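PDB 4R1D: Tle cognate immunity protein 4 C-terminal domain-containing protein from Pseudomonas aeruginosa PAO1, which probably acts as the immunity protein that protects the cell from its own lipase effector Tle4, delivered by the H2 type VI secretion system, by binding it. Local coordinates for residues 23-29 with 163-169; 40-45 with 104-108. All coordinates share one frame. Numbering follows the deposited sequence.

Contact 1 (23-29 with 163-169)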
loop_
_atom_site.group_PDB
_atom_site.type_symbol
_atom_site.label_atom_id
_atom_site.label_comp_id
_atom_site.label_asym_id
_atom_site.label_seq_id
_atom_site.Cartn_x
_atom_site.Cartn_y
_atom_site.Cartn_z
ATOM N N VAL B 23 -16.707 -15.731 -14.742
ATOM C CA VAL B 23 -15.599 -14.954 -15.284
ATOM C C VAL B 23 -14.423 -15.110 -14.324
ATOM O O VAL B 23 -14.510 -14.698 -13.165
ATOM C CB VAL B 23 -15.967 -13.466 -15.396
ATOM C CG1 VAL B 23 -14.802 -12.666 -15.972
ATOM C CG2 VAL B 23 -17.231 -13.294 -16.241
ATOM N N ILE B 24 -13.334 -15.689 -14.820
ATOM C CA ILE B 24 -12.240 -16.188 -13.977
ATOM C C ILE B 24 -10.922 -15.472 -14.274
ATOM O O ILE B 24 -10.518 -15.344 -15.428
ATOM C CB ILE B 24 -12.033 -17.703 -14.212
ATOM C CG1 ILE B 24 -13.326 -18.469 -13.923
ATOM C CG2 ILE B 24 -10.878 -18.245 -13.369
ATOM C CD1 ILE B 24 -13.343 -19.881 -14.508
ATOM N N ASN B 25 -10.259 -14.996 -13.224
ATOM C CA ASN B 25 -8.926 -14.432 -13.336
ATOM C C ASN B 25 -8.010 -15.155 -12.350
ATOM O O ASN B 25 -8.314 -15.215 -11.165
ATOM C CB ASN B 25 -8.951 -12.937 -13.013
ATOM C CG ASN B 25 -9.522 -12.116 -14.144
ATOM O OD1 ASN B 25 -8.809 -11.763 -15.078
ATOM N ND2 ASN B 25 -10.821 -11.828 -14.079
ATOM N N ALA B 26 -6.908 -15.706 -12.848
ATOM C CA ALA B 26 -6.028 -16.528 -12.023
ATOM C C ALA B 26 -4.591 -16.042 -12.039
ATOM O O ALA B 26 -4.106 -15.498 -13.036
ATOM C CB ALA B 26 -6.079 -17.970 -12.463
ATOM N N GLY B 27 -3.905 -16.286 -10.929
ATOM C CA GLY B 27 -2.486 -16.029 -10.825
ATOM C C GLY B 27 -1.800 -17.184 -10.121
ATOM O O GLY B 27 -2.391 -17.812 -9.233
ATOM N N TYR B 28 -0.553 -17.445 -10.514
ATOM C CA TYR B 28 0.230 -18.562 -9.990
ATOM C C TYR B 28 1.582 -18.036 -9.587
ATOM O O TYR B 28 2.144 -17.188 -10.279
ATOM C CB TYR B 28 0.406 -19.636 -11.059
ATOM C CG TYR B 28 -0.917 -20.096 -11.580
ATOM C CD1 TYR B 28 -1.642 -21.060 -10.897
ATOM C CD2 TYR B 28 -1.461 -19.539 -12.727
ATOM C CE1 TYR B 28 -2.872 -21.472 -11.344
ATOM C CE2 TYR B 28 -2.702 -19.950 -13.195
ATOM C CZ TYR B 28 -3.397 -20.919 -12.496
ATOM O OH TYR B 28 -4.628 -21.344 -12.935
ATOM N N TYR B 29 2.104 -18.543 -8.476
ATOM C CA TYR B 29 3.323 -17.989 -7.903
ATOM C C TYR B 29 4.246 -19.115 -7.459
ATOM O O TYR B 29 3.814 -20.050 -6.778
ATOM C CB TYR B 29 2.975 -17.087 -6.699
ATOM C CG TYR B 29 1.861 -16.105 -6.995
ATOM C CD1 TYR B 29 0.531 -16.489 -6.892
ATOM C CD2 TYR B 29 2.143 -14.796 -7.371
ATOM C CE1 TYR B 29 -0.497 -15.602 -7.166
ATOM C CE2 TYR B 29 1.105 -13.886 -7.655
ATOM C CZ TYR B 29 -0.200 -14.303 -7.549
ATOM O OH TYR B 29 -1.231 -13.429 -7.815
ATOM N N ARG B 163 1.884 -21.357 -4.929
ATOM C CA ARG B 163 0.687 -20.669 -4.486
ATOM C C ARG B 163 -0.119 -20.283 -5.704
ATOM O O ARG B 163 0.444 -20.033 -6.771
ATOM C CB ARG B 163 1.080 -19.410 -3.678
ATOM C CG ARG B 163 -0.065 -18.417 -3.429
ATOM C CD ARG B 163 0.308 -17.395 -2.348
ATOM N NE ARG B 163 1.410 -16.502 -2.724
ATOM C CZ ARG B 163 1.241 -15.326 -3.324
ATOM N NH1 ARG B 163 0.016 -14.904 -3.647
ATOM N NH2 ARG B 163 2.289 -14.568 -3.599
ATOM N N PHE B 164 -1.436 -20.259 -5.548
ATOM C CA PHE B 164 -2.297 -19.643 -6.548
ATOM C C PHE B 164 -3.369 -18.790 -5.899
ATOM O O PHE B 164 -3.663 -18.911 -4.708
ATOM C CB PHE B 164 -2.929 -20.690 -7.486
ATOM C CG PHE B 164 -3.959 -21.586 -6.828
ATOM C CD1 PHE B 164 -5.252 -21.144 -6.595
ATOM C CD2 PHE B 164 -3.632 -22.883 -6.467
ATOM C CE1 PHE B 164 -6.199 -21.979 -5.993
ATOM C CE2 PHE B 164 -4.570 -23.731 -5.883
ATOM C CZ PHE B 164 -5.853 -23.284 -5.648
ATOM N N GLY B 165 -3.954 -17.912 -6.696
ATOM C CA GLY B 165 -5.133 -17.195 -6.278
ATOM C C GLY B 165 -6.005 -17.033 -7.502
ATOM O O GLY B 165 -5.518 -16.646 -8.565
ATOM N N VAL B 166 -7.288 -17.330 -7.336
ATOM C CA VAL B 166 -8.245 -17.283 -8.425
ATOM C C VAL B 166 -9.415 -16.454 -7.966
ATOM O O VAL B 166 -9.885 -16.615 -6.848
ATOM C CB VAL B 166 -8.747 -18.702 -8.805
ATOM C CG1 VAL B 166 -9.744 -18.614 -9.943
ATOM C CG2 VAL B 166 -7.574 -19.590 -9.182
ATOM N N GLY B 167 -9.862 -15.544 -8.823
ATOM C CA GLY B 167 -10.990 -14.684 -8.524
ATOM C C GLY B 167 -12.075 -14.891 -9.562
ATOM O O GLY B 167 -11.778 -15.028 -10.744
ATOM N N VAL B 168 -13.328 -14.916 -9.110
ATOM C CA VAL B 168 -14.432 -15.311 -9.974
ATOM C C VAL B 168 -15.616 -14.391 -9.780
ATOM O O VAL B 168 -16.010 -14.115 -8.644
ATOM C CB VAL B 168 -14.886 -16.752 -9.635
ATOM C CG1 VAL B 168 -15.893 -17.257 -10.661
ATOM C CG2 VAL B 168 -13.685 -17.678 -9.584
ATOM N N THR B 169 -16.192 -13.922 -10.885
ATOM C CA THR B 169 -17.467 -13.214 -10.812
ATOM C C THR B 169 -18.550 -13.950 -11.584
ATOM O O THR B 169 -18.264 -14.825 -12.418
ATOM C CB THR B 169 -17.374 -11.733 -11.275
ATOM O OG1 THR B 169 -17.070 -11.664 -12.671
ATOM C CG2 THR B 169 -16.285 -10.987 -10.472
HETATM O O HOH W 1 -3.584 -14.585 -7.912
#
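This is a buried antiparallel strand pairing close to the centre of the chain. It joins strand 23-30 of the N-terminal family region to strand 162-169 of the C-terminal one. The segment axes approach to 4.7 Å and run at 169°. Four hydrogen-bonded pairs, Val23-Thr169, Asn25-Gly167, Gly27-Gly165 and Tyr29-Arg163, give eight backbone bonds. One of the shortest is Gly167 N to Asn25 O, 2.8 Å. The pairing merges the sheets of the two regions into one continuous antiparallel sheet. Ile24, Ala26, Tyr28, Phe164, Val166 and Val168 share its apolar face; Ile24 CG2 meets Val166 CG1 at 3.6 Å. Strand 7-11 packs here through Phe11. On the other face the Arg163 guanidinium stacks flat on Tyr29, with Arg163 CZ 4.0 Å from the ring centroid, a cation-pi contact. A water oxygen lies 2.6 Å from Tyr29 OH and 2.9 Å from Gly165 O. Arg163 NH2 hydrogen-bonds Gln110 of the partner chain, and Tyr29 OH hydrogen-bonds Asn64 of that chain, presumably Tle4.

Contact 2 (40-45 with 104-108)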
loop_
_atom_site.group_PDB
_atom_site.type_symbol
_atom_site.label_atom_id
_atom_site.label_comp_id
_atom_site.label_asym_id
_atom_site.label_seq_id
_atom_site.Cartn_x
_atom_site.Cartn_y
_atom_site.Cartn_z
ATOM N N ASP B 40 3.069 -14.362 -26.294
ATOM C CA ASP B 40 4.135 -14.316 -27.291
ATOM C C ASP B 40 4.252 -15.548 -28.164
ATOM O O ASP B 40 4.242 -16.676 -27.672
ATOM C CB ASP B 40 5.491 -14.106 -26.616
ATOM C CG ASP B 40 5.614 -12.749 -25.960
ATOM O OD1 ASP B 40 4.617 -12.265 -25.394
ATOM O OD2 ASP B 40 6.718 -12.173 -26.019
ATOM N N LYS B 41 4.388 -15.315 -29.465
ATOM C CA LYS B 41 4.896 -16.329 -30.372
ATOM C C LYS B 41 6.416 -16.349 -30.213
ATOM O O LYS B 41 7.001 -15.383 -29.716
ATOM C CB LYS B 41 4.494 -15.998 -31.815
ATOM C CG LYS B 41 2.987 -16.054 -32.067
ATOM C CD LYS B 41 2.607 -15.473 -33.428
ATOM C CE LYS B 41 2.627 -13.948 -33.414
ATOM N NZ LYS B 41 2.266 -13.362 -34.738
ATOM N N PRO B 42 7.061 -17.449 -30.619
ATOM C CA PRO B 42 8.498 -17.628 -30.388
ATOM C C PRO B 42 9.365 -16.474 -30.890
ATOM O O PRO B 42 10.289 -16.080 -30.176
ATOM C CB PRO B 42 8.813 -18.913 -31.154
ATOM C CG PRO B 42 7.537 -19.672 -31.129
ATOM C CD PRO B 42 6.455 -18.637 -31.244
ATOM N N THR B 43 9.088 -15.942 -32.079
ATOM C CA THR B 43 9.884 -14.824 -32.587
ATOM C C THR B 43 9.665 -13.578 -31.731
ATOM O O THR B 43 10.594 -12.808 -31.482
ATOM C CB THR B 43 9.572 -14.502 -34.063
ATOM O OG1 THR B 43 8.276 -13.896 -34.168
ATOM C CG2 THR B 43 9.623 -15.769 -34.902
ATOM N N GLU B 44 8.431 -13.386 -31.284
ATOM C CA GLU B 44 8.102 -12.284 -30.390
ATOM C C GLU B 44 8.832 -12.417 -29.052
ATOM O O GLU B 44 9.357 -11.426 -28.529
ATOM C CB GLU B 44 6.592 -12.201 -30.167
ATOM C CG GLU B 44 5.794 -11.854 -31.412
ATOM C CD GLU B 44 4.293 -11.925 -31.184
ATOM O OE1 GLU B 44 3.834 -12.884 -30.528
ATOM O OE2 GLU B 44 3.571 -11.021 -31.658
ATOM N N LEU B 45 8.868 -13.631 -28.507
ATOM C CA LEU B 45 9.566 -13.873 -27.242
ATOM C C LEU B 45 11.054 -13.559 -27.364
ATOM O O LEU B 45 11.626 -12.906 -26.497
ATOM C CB LEU B 45 9.395 -15.315 -26.765
ATOM C CG LEU B 45 10.100 -15.551 -25.421
ATOM C CD1 LEU B 45 9.347 -14.850 -24.287
ATOM C CD2 LEU B 45 10.294 -17.028 -25.104
ATOM N N THR B 104 3.973 -28.954 -26.417
ATOM C CA THR B 104 3.320 -27.804 -27.022
ATOM C C THR B 104 3.897 -26.521 -26.432
ATOM O O THR B 104 3.905 -26.322 -25.221
ATOM C CB THR B 104 1.790 -27.813 -26.830
ATOM O OG1 THR B 104 1.217 -28.894 -27.575
ATOM C CG2 THR B 104 1.193 -26.515 -27.343
ATOM N N TRP B 105 4.366 -25.654 -27.310
ATOM C CA TRP B 105 5.038 -24.425 -26.918
ATOM C C TRP B 105 4.075 -23.398 -26.328
ATOM O O TRP B 105 3.072 -23.047 -26.946
ATOM C CB TRP B 105 5.727 -23.847 -28.153
ATOM C CG TRP B 105 6.745 -22.792 -27.893
ATOM C CD1 TRP B 105 8.084 -22.974 -27.702
ATOM C CD2 TRP B 105 6.515 -21.387 -27.822
ATOM N NE1 TRP B 105 8.705 -21.764 -27.513
ATOM C CE2 TRP B 105 7.760 -20.773 -27.582
ATOM C CE3 TRP B 105 5.375 -20.587 -27.937
ATOM C CZ2 TRP B 105 7.900 -19.398 -27.456
ATOM C CZ3 TRP B 105 5.514 -19.221 -27.810
ATOM C CH2 TRP B 105 6.767 -18.638 -27.576
ATOM N N HIS B 106 4.382 -22.937 -25.118
ATOM C CA HIS B 106 3.751 -21.755 -24.538
ATOM C C HIS B 106 4.853 -21.058 -23.768
ATOM O O HIS B 106 5.728 -21.719 -23.207
ATOM C CB HIS B 106 2.637 -22.119 -23.553
ATOM C CG HIS B 106 1.543 -22.946 -24.149
ATOM N ND1 HIS B 106 0.643 -22.443 -25.064
ATOM C CD2 HIS B 106 1.200 -24.241 -23.955
ATOM C CE1 HIS B 106 -0.208 -23.393 -25.410
ATOM N NE2 HIS B 106 0.111 -24.495 -24.753
ATOM N N VAL B 107 4.797 -19.738 -23.722
ATOM C CA VAL B 107 5.848 -18.959 -23.072
ATOM C C VAL B 107 5.420 -18.399 -21.721
ATOM O O VAL B 107 4.273 -18.009 -21.553
ATOM C CB VAL B 107 6.279 -17.797 -23.973
ATOM C CG1 VAL B 107 6.516 -16.552 -23.158
ATOM C CG2 VAL B 107 7.522 -18.171 -24.709
ATOM N N TYR B 108 6.352 -18.369 -20.770
ATOM C CA TYR B 108 6.090 -17.820 -19.442
ATOM C C TYR B 108 7.227 -16.935 -18.975
ATOM O O TYR B 108 8.390 -17.190 -19.297
ATOM C CB TYR B 108 5.891 -18.953 -18.428
ATOM C CG TYR B 108 4.799 -19.900 -18.839
ATOM C CD1 TYR B 108 3.517 -19.791 -18.311
ATOM C CD2 TYR B 108 5.041 -20.882 -19.796
ATOM C CE1 TYR B 108 2.516 -20.650 -18.704
ATOM C CE2 TYR B 108 4.053 -21.730 -20.198
ATOM C CZ TYR B 108 2.794 -21.620 -19.653
ATOM O OH TYR B 108 1.818 -22.495 -20.070
#
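Asp40 lies in the turn between strand 33-38 and helix 42-58. Its CB approaches Val107 CG1 to 4.4 Å, at the edge of apolar contact. Its carboxylate is engaged elsewhere, in a salt bridge with Arg48, further along the same helix. Lys41 is the N-cap residue, and its CB points away from 104-108. Lys41 N donates to Glu44 OE1 at 2.7 Å. This is one half of a capping box; the lysine side chain cannot supply the other half. Lys41 O accepts from Leu45 N at 2.8 Å and closes the first helical turn. Pro42 follows at N1, a position where proline fits well because no backbone donor is needed there. Its ring lies on the indole of Trp105. Pro42 CG sits 3.6 Å from the centroid of the six-membered ring and 6° off the normal, a clear CH-pi contact.

The arrangement is a helix packed across one face of an antiparallel sheet, seen here at the helix start. Trp105, near the start of strand 107-115, reaches out to the first turn. Leu45 brings the chain back, with its CB directed at the sheet. Leu45 CD2 packs 4.1 Å from Trp105 CZ2, and the leucine also packs on Val107. Leu38 and Tyr98, from neighbouring strands, extend this apolar patch. The CB atoms of Trp105 and Val107 both point toward 40-45, while that of Tyr108 points away. On that other side Tyr108 OH hydrogen-bonds Asp150 O.

In the fold
Contact 1 is core and contact 2 is surface; their centres lie about 22 Å apart and their nearest atoms about 7 Å, so they do not touch. Both reach the same large antiparallel sheet. Strand 33-38 lies between strands 23-30 and 107-115 and connects the two sites. Contact 1 pairs strands within the sheet and spans both family regions. Contact 2 sets a helix start against the sheet, within the N-terminal region alone. The chemistry follows: backbone hydrogen bonds dominate 23-29 with 163-169, while 40-45 with 104-108 has none across it and relies on side-chain packing. Contact 1 also touches the partner chain; contact 2 does not.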